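Long-range contact in transcriptional regulator, GntR family (Thermotoga maritima, PDB 3SXM), which probably acts as a metal-binding, sequence-specific DNA-binding transcription regulator, present here as its metal-free FCD (FadR-C type) domain: residues A[5-16]-A[126-137]. The protein carries 3 engineered substitutions. Sequence-based numbering, arbitrary orientation.
Sequences EKFIRETIETRI and LKNVEAETIKNL
Glu5 OE2, lying against Ile134 CG2, accepts two bonds from Arg9, side-on through NE and NH2. Arg9 NE, at 2.8 Å, meets the anti lone pair of Glu5 OE2, but with an N-H...O angle of 142° the bond is bent. The extended Arg9 chain carries its guanidinium over Ile134 CG1, 4.2 Å from the plane. Across the interface Arg9 NH1 reaches Glu130 OE2 at 3.7 Å, a long salt bridge with the planes steeply inclined, which extends the Glu5-Arg9 pair into a network with Glu130. Glu5 CG, anti to its own N (chi1 177°), rests on Ile134 CD1 at 3.7 Å; an alanine here would probably leave the Arg9 guanidinium without its nearer carboxylate and bare part of Ile134. Ile8 CD1 and Leu137 CD1 meet tip to tip at 3.7 Å, while Ile12 puts CG2 on the Leu126 carbonyl oxygen and CG1 on Glu130 CB. Beyond them Leu126 forks: CD1 packs on Ile16 CG1, and CD2 sits over the centre of the Arg15 guanidinium, 3.6 Å above its plane. Arg15 NE forms a salt bridge with Glu19, and its side chain lies beside His63, a zinc ligand in another structure of this protein but metal-free here. The axes of 5-16 and 126-135 approach to 9.9 Å at 175°, an antiparallel pairing of the chain's first and last helices; helix 73-90 and the second subunit cover other sides of helix 5-25.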
ATOM      1  N   GLU A   5      -5.235   4.179 -20.558  1.00 22.17           N
ATOM      2  CA  GLU A   5      -5.921   3.296 -19.654  1.00 18.32           C
ATOM      3  C   GLU A   5      -5.012   2.746 -18.574  1.00 17.81           C
ATOM      4  O   GLU A   5      -5.396   2.686 -17.427  1.00 16.65           O
ATOM      5  CB  GLU A   5      -6.526   2.143 -20.453  1.00 24.91           C
ATOM      6  CG  GLU A   5      -7.204   1.155 -19.565  1.00 33.71           C
ATOM      7  CD  GLU A   5      -8.080   0.186 -20.309  1.00 45.13           C
ATOM      8  OE1 GLU A   5      -8.324   0.403 -21.516  1.00 32.02           O
ATOM      9  OE2 GLU A   5      -8.496  -0.806 -19.670  1.00 37.84           O
ATOM     10  N   LYS A   6      -3.807   2.355 -18.976  1.00 17.67           N
ATOM     11  CA  LYS A   6      -2.863   1.805 -18.022  1.00 17.91           C
ATOM     12  C   LYS A   6      -2.528   2.830 -16.948  1.00 16.46           C
ATOM     13  O   LYS A   6      -2.453   2.533 -15.745  1.00 15.94           O
ATOM     14  CB  LYS A   6      -1.615   1.275 -18.724  1.00 19.78           C
ATOM     15  CG  LYS A   6      -0.632   0.658 -17.727  1.00 26.89           C
ATOM     16  CD  LYS A   6       0.324  -0.366 -18.317  1.00 50.37           C
ATOM     17  CE  LYS A   6       1.212  -0.996 -17.193  1.00 37.73           C
ATOM     18  NZ  LYS A   6       0.467  -1.303 -15.867  1.00 33.20           N
ATOM     19  N   PHE A   7      -2.329   4.067 -17.355  1.00 15.32           N
ATOM     20  CA  PHE A   7      -2.021   5.164 -16.426  1.00 14.69           C
ATOM     21  C   PHE A   7      -3.135   5.312 -15.402  1.00 15.14           C
ATOM     22  O   PHE A   7      -2.906   5.471 -14.212  1.00 15.71           O
ATOM     23  CB  PHE A   7      -1.793   6.440 -17.226  1.00 21.04           C
ATOM     24  CG  PHE A   7      -1.551   7.646 -16.404  1.00 17.74           C
ATOM     25  CD1 PHE A   7      -0.278   7.985 -16.025  1.00 17.36           C
ATOM     26  CD2 PHE A   7      -2.566   8.521 -16.122  1.00 19.12           C
ATOM     27  CE1 PHE A   7      -0.014   9.124 -15.321  1.00 17.39           C
ATOM     28  CE2 PHE A   7      -2.308   9.690 -15.375  1.00 21.57           C
ATOM     29  CZ  PHE A   7      -1.002   9.982 -14.974  1.00 18.59           C
ATOM     30  N   ILE A   8      -4.371   5.227 -15.857  1.00 14.00           N
ATOM     31  CA  ILE A   8      -5.534   5.406 -15.020  1.00 14.20           C
ATOM     32  C   ILE A   8      -5.670   4.251 -14.061  1.00 14.78           C
ATOM     33  O   ILE A   8      -5.812   4.450 -12.864  1.00 13.20           O
ATOM     34  CB  ILE A   8      -6.795   5.567 -15.926  1.00 15.58           C
ATOM     35  CG1 ILE A   8      -6.739   6.900 -16.650  1.00 18.72           C
ATOM     36  CG2 ILE A   8      -8.096   5.450 -15.063  1.00 17.97           C
ATOM     37  CD1 ILE A   8      -7.598   6.940 -17.936  1.00 20.49           C
ATOM     38  N   ARG A   9      -5.566   3.028 -14.553  1.00 14.09           N
ATOM     39  CA  ARG A   9      -5.710   1.829 -13.741  1.00 14.12           C
ATOM     40  C   ARG A   9      -4.614   1.764 -12.688  1.00 15.63           C
ATOM     41  O   ARG A   9      -4.871   1.368 -11.522  1.00 15.84           O
ATOM     42  CB  ARG A   9      -5.706   0.586 -14.612  1.00 15.67           C
ATOM     43  CG  ARG A   9      -6.970   0.434 -15.499  1.00 18.96           C
ATOM     44  CD  ARG A   9      -7.085  -1.020 -15.966  1.00 24.18           C
ATOM     45  NE  ARG A   9      -8.163  -1.243 -16.929  1.00 26.23           N
ATOM     46  CZ  ARG A   9      -9.453  -1.363 -16.642  1.00 41.66           C
ATOM     47  NH1 ARG A   9      -9.892  -1.246 -15.399  1.00 33.27           N
ATOM     48  NH2 ARG A   9     -10.309  -1.579 -17.635  1.00 36.95           N
ATOM     49  N   GLU A  10      -3.418   2.180 -13.062  1.00 12.88           N
ATOM     50  CA  GLU A  10      -2.292   2.151 -12.121  1.00 12.72           C
ATOM     51  C   GLU A  10      -2.570   3.099 -10.991  1.00 12.64           C
ATOM     52  O   GLU A  10      -2.212   2.827  -9.835  1.00 13.22           O
ATOM     53  CB  GLU A  10      -0.949   2.512 -12.751  1.00 13.32           C
ATOM     54  CG  GLU A  10      -0.333   1.447 -13.606  1.00 15.25           C
ATOM     55  CD  GLU A  10       0.978   1.884 -14.235  1.00 17.57           C
ATOM     56  OE1 GLU A  10       1.294   3.092 -14.149  1.00 24.38           O
ATOM     57  OE2 GLU A  10       1.642   1.041 -14.850  1.00 20.48           O
ATOM     58  N   THR A  11      -3.139   4.241 -11.296  1.00 12.71           N
ATOM     59  CA  THR A  11      -3.442   5.271 -10.299  1.00 10.52           C
ATOM     60  C   THR A  11      -4.472   4.755  -9.298  1.00 14.13           C
ATOM     61  O   THR A  11      -4.281   4.859  -8.086  1.00 12.95           O
ATOM     62  CB  THR A  11      -3.964   6.571 -11.019  1.00 10.78           C
ATOM     63  OG1 THR A  11      -3.019   7.033 -11.972  1.00 13.21           O
ATOM     64  CG2 THR A  11      -4.144   7.651 -10.006  1.00 13.66           C
ATOM     65  N   ILE A  12      -5.566   4.217  -9.783  1.00 12.00           N
ATOM     66  CA  ILE A  12      -6.610   3.700  -8.933  1.00 13.34           C
ATOM     67  C   ILE A  12      -6.083   2.541  -8.079  1.00 15.96           C
ATOM     68  O   ILE A  12      -6.372   2.473  -6.889  1.00 13.32           O
ATOM     69  CB  ILE A  12      -7.798   3.284  -9.759  1.00 14.23           C
ATOM     70  CG1 ILE A  12      -8.437   4.513 -10.457  1.00 17.78           C
ATOM     71  CG2 ILE A  12      -8.792   2.533  -8.887  1.00 16.84           C
ATOM     72  CD1 ILE A  12      -9.086   5.512  -9.531  1.00 23.03           C
ATOM     73  N   GLU A  13      -5.299   1.629  -8.664  1.00 12.69           N
ATOM     74  CA  GLU A  13      -4.788   0.479  -7.905  1.00 11.71           C
ATOM     75  C   GLU A  13      -3.879   1.004  -6.788  1.00 12.42           C
ATOM     76  O   GLU A  13      -3.922   0.459  -5.676  1.00 11.88           O
ATOM     77  CB  GLU A  13      -4.028  -0.475  -8.788  1.00 13.05           C
ATOM     78  CG  GLU A  13      -3.421  -1.645  -8.016  1.00 15.95           C
ATOM     79  CD  GLU A  13      -2.787  -2.707  -8.892  1.00 15.94           C
ATOM     80  OE1 GLU A  13      -2.065  -2.360  -9.869  1.00 19.95           O
ATOM     81  OE2 GLU A  13      -3.036  -3.912  -8.649  1.00 17.91           O
ATOM     82  N   THR A  14      -3.045   2.007  -7.083  1.00 11.15           N
ATOM     83  CA  THR A  14      -2.193   2.604  -6.044  1.00 10.20           C
ATOM     84  C   THR A  14      -3.020   3.216  -4.942  1.00 11.24           C
ATOM     85  O   THR A  14      -2.705   3.069  -3.738  1.00 12.01           O
ATOM     86  CB  THR A  14      -1.201   3.616  -6.660  1.00 11.90           C
ATOM     87  OG1 THR A  14      -0.422   2.936  -7.638  1.00 12.78           O
ATOM     88  CG2 THR A  14      -0.304   4.219  -5.620  1.00 12.58           C
ATOM     89  N   ARG A  15      -4.111   3.886  -5.260  1.00 11.92           N
ATOM     90  CA  ARG A  15      -5.006   4.419  -4.251  1.00 12.08           C
ATOM     91  C   ARG A  15      -5.631   3.333  -3.410  1.00 12.27           C
ATOM     92  O   ARG A  15      -5.750   3.494  -2.183  1.00 13.44           O
ATOM     93  CB  ARG A  15      -6.120   5.265  -4.912  1.00 13.15           C
ATOM     94  CG  ARG A  15      -5.632   6.543  -5.525  1.00 13.59           C
ATOM     95  CD  ARG A  15      -6.792   7.400  -6.065  1.00 14.28           C
ATOM     96  NE  ARG A  15      -7.600   7.905  -5.000  1.00 13.28           N
ATOM     97  CZ  ARG A  15      -8.754   8.549  -5.136  1.00 15.43           C
ATOM     98  NH1 ARG A  15      -9.166   8.932  -6.341  1.00 16.52           N
ATOM     99  NH2 ARG A  15      -9.439   8.872  -4.056  1.00 15.83           N
ATOM    100  N   ILE A  16      -6.056   2.226  -4.031  1.00 11.93           N
ATOM    101  CA  ILE A  16      -6.675   1.094  -3.278  1.00 12.24           C
ATOM    102  C   ILE A  16      -5.624   0.604  -2.285  1.00 12.28           C
ATOM    103  O   ILE A  16      -5.903   0.472  -1.073  1.00 14.13           O
ATOM    104  CB  ILE A  16      -7.163  -0.002  -4.192  1.00 15.04           C
ATOM    105  CG1 ILE A  16      -8.399   0.471  -5.018  1.00 16.51           C
ATOM    106  CG2 ILE A  16      -7.527  -1.226  -3.388  1.00 16.49           C
ATOM    107  CD1 ILE A  16      -8.784  -0.449  -6.107  1.00 16.85           C
ATOM    108  N   LEU A 126     -13.723   3.243  -5.550  1.00 16.23           N
ATOM    109  CA  LEU A 126     -12.575   3.429  -6.400  1.00 13.76           C
ATOM    110  C   LEU A 126     -12.696   2.599  -7.668  1.00 16.31           C
ATOM    111  O   LEU A 126     -12.329   3.107  -8.746  1.00 16.58           O
ATOM    112  CB  LEU A 126     -11.292   3.089  -5.582  1.00 16.75           C
ATOM    113  CG  LEU A 126     -10.966   4.095  -4.458  1.00 16.11           C
ATOM    114  CD1 LEU A 126      -9.842   3.575  -3.572  1.00 16.01           C
ATOM    115  CD2 LEU A 126     -10.592   5.490  -5.033  1.00 17.65           C
ATOM    116  N   LYS A 127     -13.211   1.379  -7.590  1.00 14.95           N
ATOM    117  CA  LYS A 127     -13.404   0.547  -8.779  1.00 14.45           C
ATOM    118  C   LYS A 127     -14.482   1.140  -9.680  1.00 21.12           C
ATOM    119  O   LYS A 127     -14.387   1.035 -10.897  1.00 18.65           O
ATOM    120  CB  LYS A 127     -13.664  -0.908  -8.465  1.00 16.31           C
ATOM    121  CG  LYS A 127     -12.478  -1.516  -7.732  1.00 21.39           C
ATOM    122  CD  LYS A 127     -12.228  -2.957  -8.024  1.00 49.49           C
ATOM    123  CE  LYS A 127     -11.194  -3.512  -7.058  1.00 37.13           C
ATOM    124  NZ  LYS A 127     -10.572  -4.818  -7.447  1.00 66.63           N
ATOM    125  N   ASN A 128     -15.478   1.773  -9.078  1.00 15.74           N
ATOM    126  CA  ASN A 128     -16.577   2.386  -9.859  1.00 15.65           C
ATOM    127  C   ASN A 128     -16.067   3.601 -10.587  1.00 17.79           C
ATOM    128  O   ASN A 128     -16.388   3.769 -11.787  1.00 20.76           O
ATOM    129  CB  ASN A 128     -17.735   2.802  -8.933  1.00 21.19           C
ATOM    130  CG  ASN A 128     -18.611   1.627  -8.475  1.00 26.90           C
ATOM    131  OD1 ASN A 128     -18.529   0.517  -8.986  1.00 26.64           O
ATOM    132  ND2 ASN A 128     -19.492   1.905  -7.527  1.00 26.64           N
ATOM    133  N   VAL A 129     -15.298   4.452  -9.911  1.00 18.32           N
ATOM    134  CA  VAL A 129     -14.637   5.601 -10.521  1.00 16.06           C
ATOM    135  C   VAL A 129     -13.775   5.134 -11.699  1.00 18.11           C
ATOM    136  O   VAL A 129     -13.857   5.666 -12.811  1.00 19.04           O
ATOM    137  CB  VAL A 129     -13.853   6.372  -9.473  1.00 21.25           C
ATOM    138  CG1 VAL A 129     -12.845   7.289 -10.074  1.00 23.66           C
ATOM    139  CG2 VAL A 129     -14.825   7.095  -8.548  1.00 19.92           C
ATOM    140  N   GLU A 130     -12.972   4.119 -11.467  1.00 17.32           N
ATOM    141  CA  GLU A 130     -12.096   3.561 -12.478  1.00 18.57           C
ATOM    142  C   GLU A 130     -12.901   3.144 -13.703  1.00 16.75           C
ATOM    143  O   GLU A 130     -12.553   3.531 -14.830  1.00 17.48           O
ATOM    144  CB  GLU A 130     -11.329   2.365 -11.909  1.00 18.21           C
ATOM    145  CG  GLU A 130     -10.390   1.701 -12.876  1.00 17.24           C
ATOM    146  CD  GLU A 130      -9.674   0.553 -12.227  1.00 25.06           C
ATOM    147  OE1 GLU A 130     -10.307  -0.203 -11.454  1.00 27.34           O
ATOM    148  OE2 GLU A 130      -8.463   0.454 -12.418  1.00 25.87           O
ATOM    149  N   ALA A 131     -13.925   2.342 -13.494  1.00 16.70           N
ATOM    150  CA  ALA A 131     -14.687   1.781 -14.588  1.00 18.30           C
ATOM    151  C   ALA A 131     -15.323   2.894 -15.404  1.00 19.91           C
ATOM    152  O   ALA A 131     -15.352   2.824 -16.650  1.00 20.44           O
ATOM    153  CB  ALA A 131     -15.730   0.789 -14.059  1.00 21.51           C
ATOM    154  N   GLU A 132     -15.868   3.897 -14.729  1.00 18.96           N
ATOM    155  CA  GLU A 132     -16.570   4.949 -15.444  1.00 19.43           C
ATOM    156  C   GLU A 132     -15.592   5.837 -16.182  1.00 18.36           C
ATOM    157  O   GLU A 132     -15.883   6.330 -17.278  1.00 19.85           O
ATOM    158  CB  GLU A 132     -17.393   5.786 -14.454  1.00 22.96           C
ATOM    159  CG  GLU A 132     -18.559   5.142 -13.890  1.00 28.64           C
ATOM    160  CD  GLU A 132     -19.823   5.904 -14.267  1.00 68.93           C
ATOM    161  OE1 GLU A 132     -20.873   5.258 -14.445  1.00 77.37           O
ATOM    162  OE2 GLU A 132     -19.755   7.148 -14.406  1.00 81.63           O
ATOM    163  N   THR A 133     -14.397   6.052 -15.639  1.00 18.39           N
ATOM    164  CA  THR A 133     -13.405   6.836 -16.305  1.00 17.09           C
ATOM    165  C   THR A 133     -12.938   6.120 -17.572  1.00 23.80           C
ATOM    166  O   THR A 133     -12.856   6.728 -18.644  1.00 21.36           O
ATOM    167  CB  THR A 133     -12.217   7.104 -15.324  1.00 21.81           C
ATOM    168  OG1 THR A 133     -12.725   7.822 -14.197  1.00 24.67           O
ATOM    169  CG2 THR A 133     -11.133   7.930 -15.952  1.00 19.49           C
ATOM    170  N   ILE A 134     -12.729   4.811 -17.496  1.00 18.59           N
ATOM    171  CA  ILE A 134     -12.325   4.049 -18.666  1.00 20.06           C
ATOM    172  C   ILE A 134     -13.450   4.039 -19.723  1.00 21.99           C
ATOM    173  O   ILE A 134     -13.175   4.120 -20.938  1.00 23.39           O
ATOM    174  CB  ILE A 134     -11.898   2.618 -18.264  1.00 20.57           C
ATOM    175  CG1 ILE A 134     -10.646   2.695 -17.361  1.00 22.71           C
ATOM    176  CG2 ILE A 134     -11.608   1.767 -19.534  1.00 25.85           C
ATOM    177  CD1 ILE A 134      -9.532   3.457 -17.949  1.00 35.18           C
ATOM    178  N   LYS A 135     -14.684   3.896 -19.272  1.00 22.78           N
ATOM    179  CA  LYS A 135     -15.848   3.805 -20.189  1.00 24.62           C
ATOM    180  C   LYS A 135     -15.987   5.087 -20.973  1.00 24.77           C
ATOM    181  O   LYS A 135     -16.535   5.090 -22.094  1.00 27.73           O
ATOM    182  CB  LYS A 135     -17.122   3.587 -19.374  1.00 26.04           C
ATOM    183  CG  LYS A 135     -18.423   3.523 -20.184  1.00 38.74           C
ATOM    184  CD  LYS A 135     -19.629   3.251 -19.270  1.00 40.47           C
ATOM    185  CE  LYS A 135     -20.912   3.081 -20.113  1.00 52.94           C
ATOM    186  NZ  LYS A 135     -22.003   2.456 -19.311  1.00 59.35           N
ATOM    187  N   ASN A 136     -15.509   6.186 -20.410  1.00 22.85           N
ATOM    188  CA  ASN A 136     -15.678   7.509 -21.050  1.00 25.30           C
ATOM    189  C   ASN A 136     -14.386   8.052 -21.653  1.00 26.54           C
ATOM    190  O   ASN A 136     -14.324   9.185 -22.096  1.00 25.61           O
ATOM    191  CB  ASN A 136     -16.247   8.481 -20.042  1.00 22.00           C
ATOM    192  CG  ASN A 136     -17.724   8.303 -19.874  1.00 26.91           C
ATOM    193  OD1 ASN A 136     -18.487   8.611 -20.812  1.00 36.86           O
ATOM    194  ND2 ASN A 136     -18.151   7.896 -18.725  1.00 29.55           N
ATOM    195  N   LEU A 137     -13.361   7.215 -21.761  1.00 26.37           N
ATOM    196  CA  LEU A 137     -12.049   7.665 -22.184  1.00 22.07           C
ATOM    197  C   LEU A 137     -12.012   8.050 -23.645  1.00 25.58           C
ATOM    198  O   LEU A 137     -11.120   8.784 -24.108  1.00 27.59           O
ATOM    199  CB  LEU A 137     -11.010   6.565 -21.869  1.00 25.18           C
ATOM    200  CG  LEU A 137      -9.542   6.905 -21.968  1.00 28.76           C
ATOM    201  CD1 LEU A 137      -9.185   8.041 -21.049  1.00 24.58           C
ATOM    202  CD2 LEU A 137      -8.744   5.658 -21.564  1.00 26.39           C
TER
HETATM  203  O   HOH W   1      -6.711  -0.820 -11.303  0.87 30.48           O